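PDB 5EHK: lantibiotic dehydratase from Microbispora corallina, which probably dehydrates serine and threonine residues of the NAI-107 precursor peptide in a tRNA-dependent step of lantibiotic biosynthesis. Local coordinates for residues G504-A509 and L783-V788; A955-A960 and A1041-R1046; D963-P968 and A994-S999. All coordinates share one frame; numbering follows the deposited sequence.

Contact 1 of 3, residues G504-A509 and L783-V788; sequences GVHVVA and LAEIVV
An antiparallel strand pair joins 504-509 to 783-788. The first segment carries the end of strand 500-508, the second the start of strand 785-792. Val505 and Ile786 form the hydrogen-bonded pair. Val505 N donates its N-H to Ile786 O at 2.6 Å, in the carbonyl plane. Ile786 N returns a bond to Val505 O, nearly along the C=O axis. Gly504 faces Val787 as the neighbouring non-hydrogen-bonded pair, and Gly504 CA comes to 3.1 Å from Ile786 O as a CA-H...O contact.

Over these short lengths the strand directions differ by 130°, a marked departure from exactly antiparallel. Beyond Val505 the link passes to a side chain. His506 has CG anti to its own carbonyl carbon (chi1 -67°), which swings the imidazole across to Ala784. His506 ND1 donates to Ala784 O at 2.8 Å in a nearly straight bond. The oxygen lies in the ring plane, but the donor sits above the carbonyl plane. His506 CE1 also approaches Glu785 CG at 3.9 Å. The carboxylate of Glu785 is held by a salt bridge to Arg15 and weakly by Arg735, so its pull on the imidazole's ionisation is probably small.

On the face carrying Val505 and Ile786, the two side chains cross obliquely. Val505 CG2 touches Ile786 CB and reaches Val788 CG1 at 4.3 Å. The tip of Ile786, CD1, meets Val507 CG2 at 3.5 Å.

Strand 521-524 flanks 500-508, and strand 6-17 flanks 785-792. The contact thus joins two inner strands of a locally antiparallel region of mixed beta-structure, with the Val505 and Ile786 face packed on Ile386 of helix 380-395.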
# COMPACT_ATOMS: atom_id res chain seq x y z
N GLY A 504 -24.63 19.98 -12.70
CA GLY A 504 -24.65 21.01 -13.73
C GLY A 504 -24.91 20.25 -14.99
O GLY A 504 -24.28 19.22 -15.20
N VAL A 505 -25.84 20.71 -15.83
CA VAL A 505 -26.15 19.98 -17.06
C VAL A 505 -26.38 20.86 -18.27
O VAL A 505 -26.63 22.06 -18.14
CB VAL A 505 -27.37 19.03 -16.91
CG1 VAL A 505 -27.08 17.88 -15.92
CG2 VAL A 505 -28.61 19.81 -16.54
N HIS A 506 -26.26 20.24 -19.44
CA HIS A 506 -26.73 20.81 -20.68
C HIS A 506 -28.09 20.17 -20.95
O HIS A 506 -28.25 18.95 -20.82
CB HIS A 506 -25.81 20.41 -21.84
CG HIS A 506 -24.43 20.99 -21.76
ND1 HIS A 506 -24.19 22.33 -21.57
CD2 HIS A 506 -23.21 20.40 -21.89
CE1 HIS A 506 -22.88 22.54 -21.57
NE2 HIS A 506 -22.27 21.39 -21.77
N VAL A 507 -29.06 21.00 -21.32
CA VAL A 507 -30.32 20.49 -21.85
C VAL A 507 -30.39 20.85 -23.31
O VAL A 507 -30.23 22.02 -23.67
CB VAL A 507 -31.54 21.07 -21.13
CG1 VAL A 507 -32.80 20.49 -21.73
CG2 VAL A 507 -31.47 20.77 -19.65
N VAL A 508 -30.59 19.86 -24.17
CA VAL A 508 -30.64 20.11 -25.62
C VAL A 508 -31.86 19.49 -26.33
O VAL A 508 -32.38 18.45 -25.92
CB VAL A 508 -29.36 19.69 -26.34
CG1 VAL A 508 -28.25 20.66 -26.04
CG2 VAL A 508 -29.00 18.27 -25.95
N ALA A 509 -32.29 20.15 -27.40
CA ALA A 509 -33.49 19.76 -28.14
C ALA A 509 -33.43 20.44 -29.49
O ALA A 509 -32.68 21.38 -29.67
CB ALA A 509 -34.75 20.20 -27.38
N LEU A 783 -24.58 25.30 -25.41
CA LEU A 783 -23.63 26.33 -25.05
C LEU A 783 -23.99 26.90 -23.70
O LEU A 783 -23.45 27.93 -23.29
CB LEU A 783 -23.70 27.49 -26.03
CG LEU A 783 -23.30 27.25 -27.48
CD1 LEU A 783 -23.15 28.60 -28.16
CD2 LEU A 783 -22.04 26.43 -27.54
N ALA A 784 -24.91 26.24 -23.01
CA ALA A 784 -25.40 26.77 -21.76
C ALA A 784 -25.41 25.65 -20.75
O ALA A 784 -25.78 24.52 -21.06
CB ALA A 784 -26.79 27.28 -21.95
N GLU A 785 -24.96 25.97 -19.54
CA GLU A 785 -24.97 25.01 -18.45
C GLU A 785 -26.11 25.36 -17.50
O GLU A 785 -26.33 26.54 -17.18
CB GLU A 785 -23.63 25.02 -17.70
CG GLU A 785 -22.84 23.72 -17.82
CD GLU A 785 -21.34 23.92 -17.58
OE1 GLU A 785 -20.99 24.73 -16.69
OE2 GLU A 785 -20.52 23.31 -18.31
N ILE A 786 -26.84 24.35 -17.07
CA ILE A 786 -27.87 24.55 -16.07
C ILE A 786 -27.42 23.92 -14.76
O ILE A 786 -27.06 22.74 -14.74
CB ILE A 786 -29.20 23.94 -16.56
CG1 ILE A 786 -29.68 24.73 -17.78
CG2 ILE A 786 -30.23 23.97 -15.48
CD1 ILE A 786 -30.75 24.04 -18.57
N VAL A 787 -27.39 24.69 -13.68
CA VAL A 787 -27.05 24.13 -12.38
C VAL A 787 -28.30 23.91 -11.54
O VAL A 787 -28.90 24.86 -11.04
CB VAL A 787 -26.12 25.04 -11.58
CG1 VAL A 787 -25.64 24.31 -10.35
CG2 VAL A 787 -24.94 25.45 -12.42
N VAL A 788 -28.66 22.66 -11.35
CA VAL A 788 -29.88 22.35 -10.64
C VAL A 788 -29.62 21.63 -9.33
O VAL A 788 -29.13 20.53 -9.33
CB VAL A 788 -30.87 21.57 -11.56
CG1 VAL A 788 -30.13 20.88 -12.68
CG2 VAL A 788 -31.78 20.63 -10.76

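Contact 2 of 3, residues A955-A960 and A1041-R1046; sequences AISAAA and AALESR
Ser957 O is the polar atom held across this contact, and one bond from the other segment grips it. Arg1046 NH2 donates to it at 2.5 Å. The bond is strongly bent, with an angle of 115° at the hydrogen. The oxygen lies near the guanidinium plane, while the donor stands above the carbonyl plane. Ser957 OG, turned anti to its backbone N (chi1 -163°), lies 3.0 Å from the same Arg1046 NH2. The arginine chain bends at chi2 to bring its tip to the helix. Its NE is taken by a salt bridge to Asp930, so the group is tied at two points and its buried positive charge is probably offset.

Segment 955-960 lies in helix 950-965. Segment 1041-1046 spans the break between helices 1034-1042 and 1044-1059, and Leu1043 sits at that break. These helices belong to the mainly helical part of the C-terminal region, probably the elimination domain. Helix 920-942 borders the contact through Leu937, which touches Leu1043, and helix 1068-1085 through Thr1081, which touches Ser957 and Arg1046.

Leu1043 points at the partner helix with CG anti to its carbonyl carbon. Its two methyls part there. CD1 takes the apolar side, 4.0 Å from Ala960 CB and 4.2 Å from Ile956 CG2. CD2 takes the polar side, 3.4 Å from Ser957 OG. The same CD2 lies over one face of the Arg1046 guanidinium, offset toward the rim. Ile956 and Leu1043 cross at about a right angle.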
# COMPACT_ATOMS: atom_id res chain seq x y z
N ALA A 955 -10.14 -22.21 25.96
CA ALA A 955 -11.58 -22.34 26.14
C ALA A 955 -11.89 -22.59 27.61
O ALA A 955 -12.74 -21.93 28.22
CB ALA A 955 -12.11 -23.48 25.30
N ILE A 956 -11.16 -23.53 28.20
CA ILE A 956 -11.27 -23.81 29.61
C ILE A 956 -11.03 -22.54 30.41
O ILE A 956 -11.79 -22.24 31.32
CB ILE A 956 -10.28 -24.90 30.04
CG1 ILE A 956 -10.60 -26.21 29.33
CG2 ILE A 956 -10.28 -25.09 31.54
CD1 ILE A 956 -9.54 -27.27 29.55
N SER A 957 -10.01 -21.78 30.03
CA SER A 957 -9.68 -20.56 30.75
C SER A 957 -10.77 -19.48 30.60
O SER A 957 -11.12 -18.82 31.57
CB SER A 957 -8.31 -20.03 30.34
OG SER A 957 -7.80 -19.10 31.27
N ALA A 958 -11.33 -19.34 29.41
CA ALA A 958 -12.43 -18.38 29.23
C ALA A 958 -13.62 -18.72 30.13
O ALA A 958 -14.11 -17.86 30.87
CB ALA A 958 -12.87 -18.33 27.83
N ALA A 959 -14.06 -19.97 30.07
CA ALA A 959 -15.25 -20.39 30.78
C ALA A 959 -15.06 -20.29 32.28
O ALA A 959 -15.98 -19.91 33.02
CB ALA A 959 -15.63 -21.79 30.40
N ALA A 960 -13.84 -20.60 32.71
CA ALA A 960 -13.49 -20.52 34.12
C ALA A 960 -13.52 -19.07 34.63
O ALA A 960 -13.91 -18.82 35.78
CB ALA A 960 -12.14 -21.14 34.37
N ALA A 1041 -5.89 -26.34 38.48
CA ALA A 1041 -5.08 -25.82 39.57
C ALA A 1041 -4.39 -24.53 39.14
O ALA A 1041 -4.37 -23.54 39.88
CB ALA A 1041 -4.03 -26.84 40.00
N ALA A 1042 -3.87 -24.53 37.92
CA ALA A 1042 -3.14 -23.39 37.40
C ALA A 1042 -4.02 -22.14 37.27
O ALA A 1042 -3.51 -21.04 37.15
CB ALA A 1042 -2.49 -23.73 36.07
N LEU A 1043 -5.34 -22.33 37.32
CA LEU A 1043 -6.33 -21.25 37.22
C LEU A 1043 -6.96 -20.79 38.54
O LEU A 1043 -7.85 -19.95 38.53
CB LEU A 1043 -7.47 -21.67 36.31
CG LEU A 1043 -7.18 -21.97 34.86
CD1 LEU A 1043 -8.44 -22.54 34.25
CD2 LEU A 1043 -6.81 -20.72 34.14
N GLU A 1044 -6.55 -21.37 39.66
CA GLU A 1044 -7.27 -21.10 40.91
C GLU A 1044 -7.10 -19.66 41.37
O GLU A 1044 -8.07 -18.94 41.57
CB GLU A 1044 -6.86 -22.06 42.02
CG GLU A 1044 -7.50 -23.42 41.86
CD GLU A 1044 -7.15 -24.36 42.98
OE1 GLU A 1044 -6.86 -23.85 44.10
OE2 GLU A 1044 -7.16 -25.59 42.75
N SER A 1045 -5.85 -19.29 41.57
CA SER A 1045 -5.50 -17.98 42.02
C SER A 1045 -6.10 -16.90 41.09
O SER A 1045 -6.57 -15.85 41.53
CB SER A 1045 -3.98 -17.90 42.10
OG SER A 1045 -3.54 -16.59 41.85
N ARG A 1046 -6.14 -17.17 39.80
CA ARG A 1046 -6.73 -16.16 38.95
C ARG A 1046 -8.27 -16.19 39.02
O ARG A 1046 -8.92 -15.15 38.91
CB ARG A 1046 -6.20 -16.23 37.51
CG ARG A 1046 -7.16 -16.79 36.51
CD ARG A 1046 -7.98 -15.74 35.77
NE ARG A 1046 -8.43 -16.34 34.53
CZ ARG A 1046 -9.30 -17.34 34.45
NH1 ARG A 1046 -9.86 -17.83 35.54
NH2 ARG A 1046 -9.63 -17.85 33.28

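Contact 3 of 3, residues D963-P968 and A994-S999; sequences DAFGPP and AAWMSS
The indole of Trp996 is the bump of this contact, and the turn at the end of helix 950-965 provides the hollow. Trp996 points from the short helix 992-997 with CG anti to its carbonyl carbon (chi1 -59°). Its leading edge, NE1 and CZ2, enters between Phe965 and Pro968.

Phe965 makes one wall. Its CG is anti to its backbone N, and the ring comes obliquely against the indole. The ring planes stand at 87°, with Phe965 CD2 at 3.5 Å from Trp996 CZ2. Pro968 makes the other wall, on the opposite side of the indole plane from Phe965. Pro968 CG sits over one indole face, offset toward the rim, 3.9 Å from Trp996 CZ2. Pro968 and Trp996 slide past each other in opposite directions. A smaller bump, Ala995 CB, meets Pro968 CG at 4.3 Å.

The backbone closes the bottom of the hollow. Gly966 is the first residue to leave the helix, with backbone angles (phi 91°) that call for glycine. Trp996 NE1 donates to Gly966 O at 2.8 Å, nearly along the C=O axis and near the ring plane. The bond satisfies the buried N-H and fixes the indole edge in the turn.

Val1074 of helix 1068-1085 touches both Phe965 and Trp996. Arg1058 of helix 1044-1059 bonds to the carbonyls of Phe965 and Pro967 and so helps hold the turn. Near the C-terminal end of the short helix, Ser999 OG and N both bond to Trp996 O. The arrangement is a glycine-terminated helix end, followed by two prolines, with a tryptophan docked into its turn.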
# COMPACT_ATOMS: atom_id res chain seq x y z
N ASP A 963 -17.29 -18.00 34.87
CA ASP A 963 -17.86 -18.56 36.10
C ASP A 963 -17.44 -17.66 37.22
O ASP A 963 -18.26 -17.17 37.97
CB ASP A 963 -17.38 -20.01 36.38
CG ASP A 963 -18.30 -20.78 37.39
OD1 ASP A 963 -19.44 -21.12 37.03
OD2 ASP A 963 -17.88 -21.08 38.53
N ALA A 964 -16.15 -17.36 37.27
CA ALA A 964 -15.56 -16.74 38.45
C ALA A 964 -16.03 -15.30 38.70
O ALA A 964 -16.22 -14.91 39.86
CB ALA A 964 -14.03 -16.80 38.38
N PHE A 965 -16.28 -14.55 37.64
CA PHE A 965 -16.73 -13.17 37.79
C PHE A 965 -18.01 -13.13 38.61
O PHE A 965 -18.23 -12.20 39.40
CB PHE A 965 -16.95 -12.48 36.45
CG PHE A 965 -17.15 -11.00 36.56
CD1 PHE A 965 -16.07 -10.14 36.65
CD2 PHE A 965 -18.42 -10.46 36.60
CE1 PHE A 965 -16.25 -8.77 36.75
CE2 PHE A 965 -18.61 -9.09 36.71
CZ PHE A 965 -17.53 -8.25 36.78
N GLY A 966 -18.84 -14.15 38.43
CA GLY A 966 -20.07 -14.24 39.19
C GLY A 966 -21.24 -13.58 38.49
O GLY A 966 -21.12 -13.15 37.34
N PRO A 967 -22.38 -13.50 39.20
CA PRO A 967 -23.64 -12.96 38.69
C PRO A 967 -23.45 -11.53 38.18
O PRO A 967 -22.62 -10.82 38.73
CB PRO A 967 -24.53 -12.92 39.94
CG PRO A 967 -23.56 -12.86 41.08
CD PRO A 967 -22.40 -13.69 40.66
N PRO A 968 -24.17 -11.15 37.13
CA PRO A 968 -24.18 -9.76 36.66
C PRO A 968 -24.76 -8.77 37.67
O PRO A 968 -25.19 -9.17 38.76
CB PRO A 968 -25.04 -9.82 35.39
CG PRO A 968 -24.90 -11.23 34.90
CD PRO A 968 -24.79 -12.07 36.16
N ALA A 994 -22.47 -19.11 31.46
CA ALA A 994 -23.31 -18.93 30.28
C ALA A 994 -23.69 -17.45 30.12
O ALA A 994 -23.78 -16.95 29.00
CB ALA A 994 -24.53 -19.83 30.32
N ALA A 995 -23.93 -16.79 31.25
CA ALA A 995 -24.24 -15.35 31.26
C ALA A 995 -23.22 -14.61 30.43
O ALA A 995 -23.51 -14.14 29.34
CB ALA A 995 -24.25 -14.81 32.68
N TRP A 996 -22.00 -14.55 30.95
CA TRP A 996 -20.93 -13.81 30.28
C TRP A 996 -20.52 -14.36 28.91
O TRP A 996 -20.34 -13.59 27.97
CB TRP A 996 -19.73 -13.70 31.21
CG TRP A 996 -20.07 -13.02 32.49
CD1 TRP A 996 -20.01 -13.56 33.75
CD2 TRP A 996 -20.53 -11.68 32.64
NE1 TRP A 996 -20.41 -12.62 34.67
CE2 TRP A 996 -20.74 -11.46 34.01
CE3 TRP A 996 -20.78 -10.64 31.74
CZ2 TRP A 996 -21.18 -10.25 34.51
CZ3 TRP A 996 -21.23 -9.45 32.24
CH2 TRP A 996 -21.42 -9.25 33.61
N MET A 997 -20.41 -15.68 28.77
CA MET A 997 -20.05 -16.23 27.47
C MET A 997 -21.08 -15.88 26.39
O MET A 997 -20.78 -15.96 25.20
CB MET A 997 -19.86 -17.75 27.55
CG MET A 997 -18.65 -18.20 28.35
SD MET A 997 -17.11 -17.38 27.89
CE MET A 997 -16.96 -17.77 26.15
N SER A 998 -22.28 -15.48 26.78
CA SER A 998 -23.30 -15.17 25.78
C SER A 998 -23.09 -13.79 25.16
O SER A 998 -23.59 -13.52 24.06
CB SER A 998 -24.72 -15.34 26.32
OG SER A 998 -24.97 -16.68 26.68
N SER A 999 -22.38 -12.92 25.87
CA SER A 999 -22.15 -11.55 25.41
C SER A 999 -21.00 -11.52 24.40
O SER A 999 -20.61 -10.47 23.89
CB SER A 999 -21.79 -10.64 26.58
OG SER A 999 -20.64 -11.14 27.23

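How the contacts relate
Contact 1 comes first along the chain and closes before the others open. Contact 3 is nested within the loop closed by contact 2. Contact 1 joins strands 500-508 and 785-792 in mixed beta-structure, about 72 Å from contact 2 and 65 Å from contact 3, centre to centre. It lies on the opposite side of the chain's centre. Contacts 2 and 3 are only about 14 Å apart and share helix 950-965, one using its middle and the other its end. They touch where Ala958 O lies 4.3 Å from Met997 SD. This division is consistent with the glutamylation and elimination domains of lantibiotic dehydratases, with contacts 2 and 3 in the latter.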